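Local structure of endoglucanase A (Clostridium cellulolyticum, 1EDG) at residues T206-G211 / A215-M220; M23-G28 / K114-L119; L51-S56 / W84-S89. The protein hydrolyses internal beta-1,4-glucosidic bonds in cellulose, as an endo-acting glycoside hydrolase of family 5. All blocks are in the same frame, centred on the assembly; numbering follows the deposited sequence.

Interaction 1: T206-G211 / A215-M220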
# COMPACT_ATOMS: atom_id res chain seq x y z
N THR A 206 8.07 -19.34 1.12
CA THR A 206 9.04 -19.05 2.18
C THR A 206 8.36 -18.74 3.52
O THR A 206 8.73 -19.29 4.56
CB THR A 206 9.95 -17.87 1.77
OG1 THR A 206 10.66 -18.22 0.58
CG2 THR A 206 10.95 -17.54 2.88
N VAL A 207 7.36 -17.86 3.50
CA VAL A 207 6.65 -17.50 4.72
C VAL A 207 5.92 -18.71 5.33
O VAL A 207 6.04 -18.98 6.52
CB VAL A 207 5.66 -16.33 4.46
CG1 VAL A 207 4.82 -16.05 5.70
CG2 VAL A 207 6.43 -15.08 4.04
N ARG A 208 5.18 -19.43 4.49
CA ARG A 208 4.43 -20.60 4.94
C ARG A 208 5.32 -21.69 5.55
O ARG A 208 4.93 -22.34 6.51
CB ARG A 208 3.65 -21.20 3.76
CG ARG A 208 2.16 -21.05 3.84
CD ARG A 208 1.67 -19.70 3.40
NE ARG A 208 1.22 -18.91 4.54
CZ ARG A 208 0.14 -18.12 4.56
NH1 ARG A 208 -0.64 -17.99 3.50
NH2 ARG A 208 -0.10 -17.41 5.64
N ALA A 209 6.50 -21.87 4.98
CA ALA A 209 7.44 -22.89 5.46
C ALA A 209 7.88 -22.70 6.91
O ALA A 209 8.30 -23.66 7.56
CB ALA A 209 8.66 -22.96 4.55
N THR A 210 7.78 -21.47 7.43
CA THR A 210 8.19 -21.22 8.81
C THR A 210 7.13 -21.68 9.81
O THR A 210 7.38 -21.67 11.02
CB THR A 210 8.58 -19.72 9.05
OG1 THR A 210 7.43 -18.88 8.90
CG2 THR A 210 9.65 -19.28 8.07
N GLY A 211 5.97 -22.09 9.31
CA GLY A 211 4.90 -22.58 10.17
C GLY A 211 4.37 -21.62 11.22
O GLY A 211 4.54 -20.40 11.12
N ALA A 215 2.01 -19.54 9.11
CA ALA A 215 1.31 -20.48 8.24
C ALA A 215 -0.11 -20.04 7.93
O ALA A 215 -0.65 -20.39 6.88
CB ALA A 215 1.29 -21.85 8.88
N SER A 216 -0.72 -19.27 8.83
CA SER A 216 -2.10 -18.86 8.63
C SER A 216 -2.39 -17.37 8.44
O SER A 216 -3.53 -16.99 8.22
CB SER A 216 -2.96 -19.40 9.78
OG SER A 216 -2.48 -18.93 11.04
N ARG A 217 -1.37 -16.52 8.50
CA ARG A 217 -1.61 -15.08 8.35
C ARG A 217 -1.95 -14.69 6.91
O ARG A 217 -1.69 -15.44 5.98
CB ARG A 217 -0.43 -14.25 8.90
CG ARG A 217 0.74 -14.05 7.95
CD ARG A 217 1.77 -13.06 8.52
NE ARG A 217 2.53 -13.64 9.63
CZ ARG A 217 2.27 -13.43 10.92
NH1 ARG A 217 1.27 -12.64 11.30
NH2 ARG A 217 2.98 -14.06 11.85
N TYR A 218 -2.58 -13.53 6.74
CA TYR A 218 -2.92 -13.03 5.42
C TYR A 218 -1.68 -12.47 4.74
O TYR A 218 -0.84 -11.83 5.39
CB TYR A 218 -4.01 -11.96 5.51
CG TYR A 218 -5.39 -12.51 5.77
CD1 TYR A 218 -5.81 -12.78 7.07
CD2 TYR A 218 -6.26 -12.78 4.72
CE1 TYR A 218 -7.08 -13.31 7.32
CE2 TYR A 218 -7.52 -13.31 4.95
CZ TYR A 218 -7.92 -13.57 6.25
OH TYR A 218 -9.17 -14.10 6.47
N LEU A 219 -1.56 -12.71 3.43
CA LEU A 219 -0.43 -12.23 2.64
C LEU A 219 -0.96 -11.41 1.46
O LEU A 219 -2.01 -11.74 0.92
CB LEU A 219 0.39 -13.42 2.13
CG LEU A 219 0.88 -14.43 3.17
CD1 LEU A 219 1.62 -15.59 2.50
CD2 LEU A 219 1.80 -13.74 4.18
N MET A 220 -0.24 -10.36 1.07
CA MET A 220 -0.66 -9.52 -0.04
C MET A 220 0.28 -9.68 -1.24
O MET A 220 1.50 -9.72 -1.08
CB MET A 220 -0.69 -8.05 0.38
CG MET A 220 -1.85 -7.69 1.30
SD MET A 220 -1.66 -6.05 2.06
CE MET A 220 -1.77 -4.96 0.63
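Arg208 reaches from the last turn of its helix to the approach of the next strand, its guanidinium held between Leu219 and the backbone of Ala215. Leu219 CD1 lies over one face, 3.4 Å from Arg208 NH1, and the carbonyl O of Ala215 lies over the opposite face, 3.0 Å above the plane, where the angle is too poor for a hydrogen bond. The edge does the bonding. Arg208 NH2 donates to Arg217 O over 2.6 Å at 155°, the acceptor close to the guanidinium plane and the donor on a carbonyl lone pair. Bends at chi2 and chi3 and an unstaggered chi1 (-111°) carry the guanidinium across to Arg217 O. Further donors are used outside the pair of segments: NH1 forms a salt bridge with Asp241, and NH2 also reaches Asn214 O, so the rotation of the group is fixed from several directions.

Apolar contact continues alongside, where the Val207 and Leu219 side chains pass in opposite directions, with CG1 of the valine 4.1 Å from CD2 of the leucine. Gly211, with positive phi, leads the chain out of the helix, and its O accepts a weak bond from Ala215 N.

This is the turn from helix 187-209 into strand 219-222 of a (beta/alpha)8 barrel. Both Val207 and Leu219 also rest on Phe165 of the adjoining strand 163-166, and on its other side strand 219-222 pairs with strand 249-254.

Interaction 2: M23-G28 / K114-L119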
# COMPACT_ATOMS: atom_id res chain seq x y z
N MET A 23 -13.46 -11.51 3.22
CA MET A 23 -14.10 -10.20 3.05
C MET A 23 -14.39 -9.54 4.40
O MET A 23 -14.31 -8.32 4.52
CB MET A 23 -15.39 -10.33 2.22
CG MET A 23 -15.19 -10.98 0.85
SD MET A 23 -13.85 -10.21 -0.12
CE MET A 23 -14.53 -8.61 -0.46
N ASN A 24 -14.71 -10.34 5.41
CA ASN A 24 -14.99 -9.82 6.75
C ASN A 24 -13.70 -9.32 7.40
O ASN A 24 -13.70 -8.33 8.15
CB ASN A 24 -15.67 -10.87 7.63
CG ASN A 24 -17.15 -11.03 7.31
OD1 ASN A 24 -17.86 -10.05 7.10
ND2 ASN A 24 -17.62 -12.26 7.25
N PHE A 25 -12.58 -9.98 7.09
CA PHE A 25 -11.28 -9.58 7.63
C PHE A 25 -10.97 -8.16 7.13
O PHE A 25 -10.62 -7.27 7.91
CB PHE A 25 -10.20 -10.56 7.19
CG PHE A 25 -8.81 -10.18 7.63
CD1 PHE A 25 -8.39 -10.41 8.93
CD2 PHE A 25 -7.92 -9.59 6.73
CE1 PHE A 25 -7.09 -10.07 9.34
CE2 PHE A 25 -6.63 -9.25 7.12
CZ PHE A 25 -6.21 -9.49 8.42
N VAL A 26 -11.13 -7.95 5.82
CA VAL A 26 -10.88 -6.65 5.21
C VAL A 26 -11.77 -5.54 5.80
O VAL A 26 -11.31 -4.42 6.05
CB VAL A 26 -11.01 -6.73 3.66
CG1 VAL A 26 -11.06 -5.35 3.03
CG2 VAL A 26 -9.83 -7.50 3.10
N LYS A 27 -13.05 -5.84 6.04
CA LYS A 27 -13.95 -4.86 6.63
C LYS A 27 -13.40 -4.41 7.98
O LYS A 27 -13.48 -3.23 8.31
CB LYS A 27 -15.34 -5.46 6.81
CG LYS A 27 -16.06 -5.74 5.52
CD LYS A 27 -17.36 -6.49 5.76
CE LYS A 27 -18.34 -5.67 6.59
NZ LYS A 27 -19.62 -6.41 6.75
N GLY A 28 -12.83 -5.34 8.74
CA GLY A 28 -12.27 -5.03 10.04
C GLY A 28 -11.10 -4.07 10.00
O GLY A 28 -10.86 -3.34 10.97
N LYS A 114 -3.96 -2.03 19.21
CA LYS A 114 -4.94 -2.98 18.67
C LYS A 114 -5.24 -2.74 17.19
O LYS A 114 -6.34 -3.04 16.71
CB LYS A 114 -6.24 -2.94 19.48
CG LYS A 114 -6.11 -3.43 20.92
CD LYS A 114 -6.98 -2.60 21.86
CE LYS A 114 -6.45 -1.16 21.94
NZ LYS A 114 -7.36 -0.22 22.66
N MET A 115 -4.26 -2.20 16.47
CA MET A 115 -4.43 -1.91 15.06
C MET A 115 -3.86 -3.03 14.20
O MET A 115 -3.18 -3.93 14.69
CB MET A 115 -3.71 -0.62 14.69
CG MET A 115 -4.22 0.61 15.41
SD MET A 115 -3.20 2.05 15.04
CE MET A 115 -4.06 2.75 13.66
N TYR A 116 -4.19 -2.99 12.91
CA TYR A 116 -3.67 -3.96 11.96
C TYR A 116 -2.45 -3.29 11.30
O TYR A 116 -2.40 -2.07 11.15
CB TYR A 116 -4.74 -4.31 10.92
CG TYR A 116 -5.84 -5.18 11.47
CD1 TYR A 116 -6.94 -4.63 12.13
CD2 TYR A 116 -5.77 -6.57 11.37
CE1 TYR A 116 -7.93 -5.44 12.68
CE2 TYR A 116 -6.75 -7.39 11.91
CZ TYR A 116 -7.83 -6.82 12.58
OH TYR A 116 -8.78 -7.64 13.14
N VAL A 117 -1.44 -4.09 10.95
CA VAL A 117 -0.24 -3.56 10.34
C VAL A 117 0.14 -4.33 9.08
O VAL A 117 0.03 -5.56 9.04
CB VAL A 117 0.96 -3.64 11.32
CG1 VAL A 117 2.24 -3.11 10.65
CG2 VAL A 117 0.67 -2.87 12.58
N ILE A 118 0.59 -3.61 8.06
CA ILE A 118 1.04 -4.23 6.83
C ILE A 118 2.53 -3.91 6.70
O ILE A 118 2.91 -2.74 6.67
CB ILE A 118 0.32 -3.68 5.59
CG1 ILE A 118 -1.17 -4.06 5.62
CG2 ILE A 118 0.97 -4.22 4.31
CD1 ILE A 118 -2.00 -3.34 4.59
N LEU A 119 3.36 -4.94 6.67
CA LEU A 119 4.82 -4.79 6.52
C LEU A 119 5.17 -5.29 5.11
O LEU A 119 4.73 -6.37 4.72
CB LEU A 119 5.54 -5.67 7.54
CG LEU A 119 6.56 -5.11 8.53
CD1 LEU A 119 7.43 -6.26 8.98
CD2 LEU A 119 7.43 -4.02 7.93
O HOH W 1 -10.37 -7.75 10.66
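Phe25 and Tyr116 meet at the N-terminal end of the strands of a TIM barrel, where helix 21-29 lies against the start of strand 116-120. Their rings cross obliquely, with planes at 88° and centroids 5.6 Å apart. The touching atoms are few: Phe25 CE1 comes to 3.7 Å from Tyr116 CE2, and Phe25 CZ lies a little farther from the same carbon. On the other side of the Tyr116 ring, CE1 is 4.0 Å from Gly28 O, about one helical turn on from Phe25.

Torsions explain the reach. With CG anti to the backbone N (chi1 176°), Phe25 swings its ring off the helix toward the strand, while the Tyr116 side chain leaves the strand pointing at the helix.

A second shell steadies both rings. Phe25 stacks on Tyr218 and also packs against Ile164, whereas Tyr116 stacks on His162; Gly28 O accepts a hydrogen bond from Asn76 ND2. Just ahead of the strand, Lys114 has positive phi as the C-prime residue of a Schellman motif, in which Met115 N bonds to Cys110 O and Lys114 N to Ile111 O. That motif ends helix 97-111 and turns the chain toward the strand that Tyr116 opens.

Water completes the contact at its polar end: one molecule donates to Phe25 O at 2.8 Å and is linked by a weak hydrogen bond, 2.9 Å long, to Tyr116 OH.

Interaction 3: L51-S56 / W84-S89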
# COMPACT_ATOMS: atom_id res chain seq x y z
N LEU A 51 20.51 4.28 10.75
CA LEU A 51 19.23 4.66 11.35
C LEU A 51 18.70 5.99 10.83
O LEU A 51 17.50 6.26 10.90
CB LEU A 51 19.30 4.66 12.88
CG LEU A 51 19.24 3.29 13.56
CD1 LEU A 51 19.34 3.46 15.07
CD2 LEU A 51 17.94 2.57 13.20
N ASP A 52 19.59 6.81 10.27
CA ASP A 52 19.19 8.11 9.72
C ASP A 52 18.27 7.96 8.52
O ASP A 52 17.67 8.93 8.06
CB ASP A 52 20.41 8.93 9.32
CG ASP A 52 21.14 9.53 10.50
OD1 ASP A 52 20.63 9.47 11.64
OD2 ASP A 52 22.23 10.08 10.28
N TYR A 53 18.19 6.75 7.97
CA TYR A 53 17.32 6.53 6.82
C TYR A 53 15.87 6.84 7.19
O TYR A 53 15.11 7.34 6.35
CB TYR A 53 17.47 5.09 6.30
CG TYR A 53 18.66 4.89 5.38
CD1 TYR A 53 18.62 5.35 4.07
CD2 TYR A 53 19.81 4.23 5.82
CE1 TYR A 53 19.71 5.16 3.21
CE2 TYR A 53 20.90 4.04 4.97
CZ TYR A 53 20.84 4.51 3.67
OH TYR A 53 21.91 4.32 2.81
N GLU A 54 15.50 6.61 8.45
CA GLU A 54 14.14 6.87 8.91
C GLU A 54 13.73 8.34 8.82
O GLU A 54 12.58 8.65 8.51
CB GLU A 54 13.94 6.39 10.35
CG GLU A 54 12.54 6.70 10.89
CD GLU A 54 12.32 6.27 12.32
OE1 GLU A 54 13.26 5.77 12.97
OE2 GLU A 54 11.18 6.41 12.80
N THR A 55 14.68 9.24 9.08
CA THR A 55 14.41 10.68 9.04
C THR A 55 14.90 11.35 7.76
O THR A 55 14.57 12.52 7.49
CB THR A 55 15.07 11.37 10.25
OG1 THR A 55 16.48 11.11 10.22
CG2 THR A 55 14.50 10.82 11.54
N SER A 56 15.66 10.62 6.95
CA SER A 56 16.21 11.14 5.70
C SER A 56 15.21 11.91 4.83
O SER A 56 15.50 13.03 4.38
CB SER A 56 16.84 10.00 4.89
OG SER A 56 17.48 10.52 3.74
N TRP A 84 14.49 -2.51 2.41
CA TRP A 84 15.52 -3.27 3.11
C TRP A 84 16.90 -3.32 2.46
O TRP A 84 17.89 -3.57 3.15
CB TRP A 84 15.06 -4.71 3.31
CG TRP A 84 13.71 -4.85 3.92
CD1 TRP A 84 12.51 -4.84 3.26
CD2 TRP A 84 13.41 -5.01 5.31
NE1 TRP A 84 11.48 -4.99 4.16
CE2 TRP A 84 12.00 -5.10 5.42
CE3 TRP A 84 14.19 -5.10 6.47
CZ2 TRP A 84 11.35 -5.26 6.66
CZ3 TRP A 84 13.55 -5.27 7.70
CH2 TRP A 84 12.14 -5.35 7.78
N HIS A 85 16.99 -3.07 1.15
CA HIS A 85 18.28 -3.17 0.46
C HIS A 85 19.48 -2.40 1.03
O HIS A 85 20.60 -2.88 0.94
CB HIS A 85 18.13 -2.98 -1.07
CG HIS A 85 18.10 -1.56 -1.53
ND1 HIS A 85 16.93 -0.88 -1.81
CD2 HIS A 85 19.11 -0.69 -1.80
CE1 HIS A 85 17.22 0.34 -2.22
NE2 HIS A 85 18.54 0.48 -2.23
N PRO A 86 19.27 -1.19 1.59
CA PRO A 86 20.48 -0.54 2.12
C PRO A 86 20.87 -1.05 3.51
O PRO A 86 21.83 -0.56 4.11
CB PRO A 86 20.10 0.94 2.12
CG PRO A 86 18.65 0.94 2.30
CD PRO A 86 18.16 -0.22 1.49
N HIS A 87 20.16 -2.07 4.00
CA HIS A 87 20.40 -2.63 5.32
C HIS A 87 20.69 -4.13 5.28
O HIS A 87 20.59 -4.83 6.29
CB HIS A 87 19.19 -2.36 6.21
CG HIS A 87 18.79 -0.92 6.24
ND1 HIS A 87 17.82 -0.40 5.42
CD2 HIS A 87 19.29 0.12 6.94
CE1 HIS A 87 17.74 0.91 5.61
NE2 HIS A 87 18.62 1.25 6.53
N VAL A 88 21.09 -4.60 4.11
CA VAL A 88 21.39 -6.00 3.87
C VAL A 88 22.87 -6.16 3.48
O VAL A 88 23.43 -5.28 2.82
CB VAL A 88 20.44 -6.49 2.74
CG1 VAL A 88 21.08 -7.54 1.88
CG2 VAL A 88 19.14 -7.00 3.34
N SER A 89 23.49 -7.26 3.89
CA SER A 89 24.89 -7.53 3.56
C SER A 89 25.17 -9.01 3.29
O SER A 89 24.44 -9.89 3.77
CB SER A 89 25.82 -7.03 4.68
OG SER A 89 25.71 -7.83 5.85
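Tyr53 lays one face of its ring over Pro86 and His87 together, each taking a different part of it. The phenol end belongs to the proline: Tyr53 CZ is 4.0 Å from Pro86 CB and Tyr53 OH 3.9 Å from that same carbon, with Pro86 CG also over the face. Nearer the backbone, the imidazole presents an edge. His87 NE2 comes to 3.3 Å from Tyr53 CD2 and 3.8 Å from Tyr53 CG, and the two rings form an offset edge-to-face pair, their planes at 80° and centroids 5.0 Å apart. The offset means that NE2 arrives obliquely near the rim of the phenol instead of over its centre, and the attraction is one of ring edge and face without a conventional hydrogen bond between the two segments.

Tyr53 can do this because CG lies beside its backbone N, anti to the carbonyl carbon (chi1 -82°), which sends the ring from the short helical turn toward the other loop. Across from it, His87 N donates to Trp84 O, closing a turn in which Pro86 CB lies above the imidazole, toward its rim.

Other residues hold the histidine and its surroundings. His87 stacks on Trp99 of helix 97-111, and Tyr53 touches the same tryptophan. Nearby, His85 ND1 is hydrogen-bonded to Asp124 OD1.

Both segments belong to loops that follow barrel strands: segment 51-56 comes after strand 32-34, while segment 84-89 comes after strand 77-80. Packing between successive beta-alpha loops of this kind builds the C-terminal rim of a TIM barrel, the end where family 5 glycoside hydrolases carry their substrate cleft.

Overall arrangement
Interactions 1 and 2 belong to the N-terminal end of the barrel and share its sheet; their centres are 16 Å apart and they touch directly, Tyr218 CE1 meeting Phe25 CD1 at 3.6 Å and Met220 SD meeting Ile118 CD1 at 3.7 Å. Interaction 3 belongs to the opposite rim, where the active site of this fold is expected. Its centre lies about 25 Å from that of interaction 1 and about 27 Å from that of interaction 2, although its nearest atoms approach interaction 2 to about 4 Å without contact. In sequence, interaction 3 is nested within the loop that interaction 2 closes, and interaction 1 follows both.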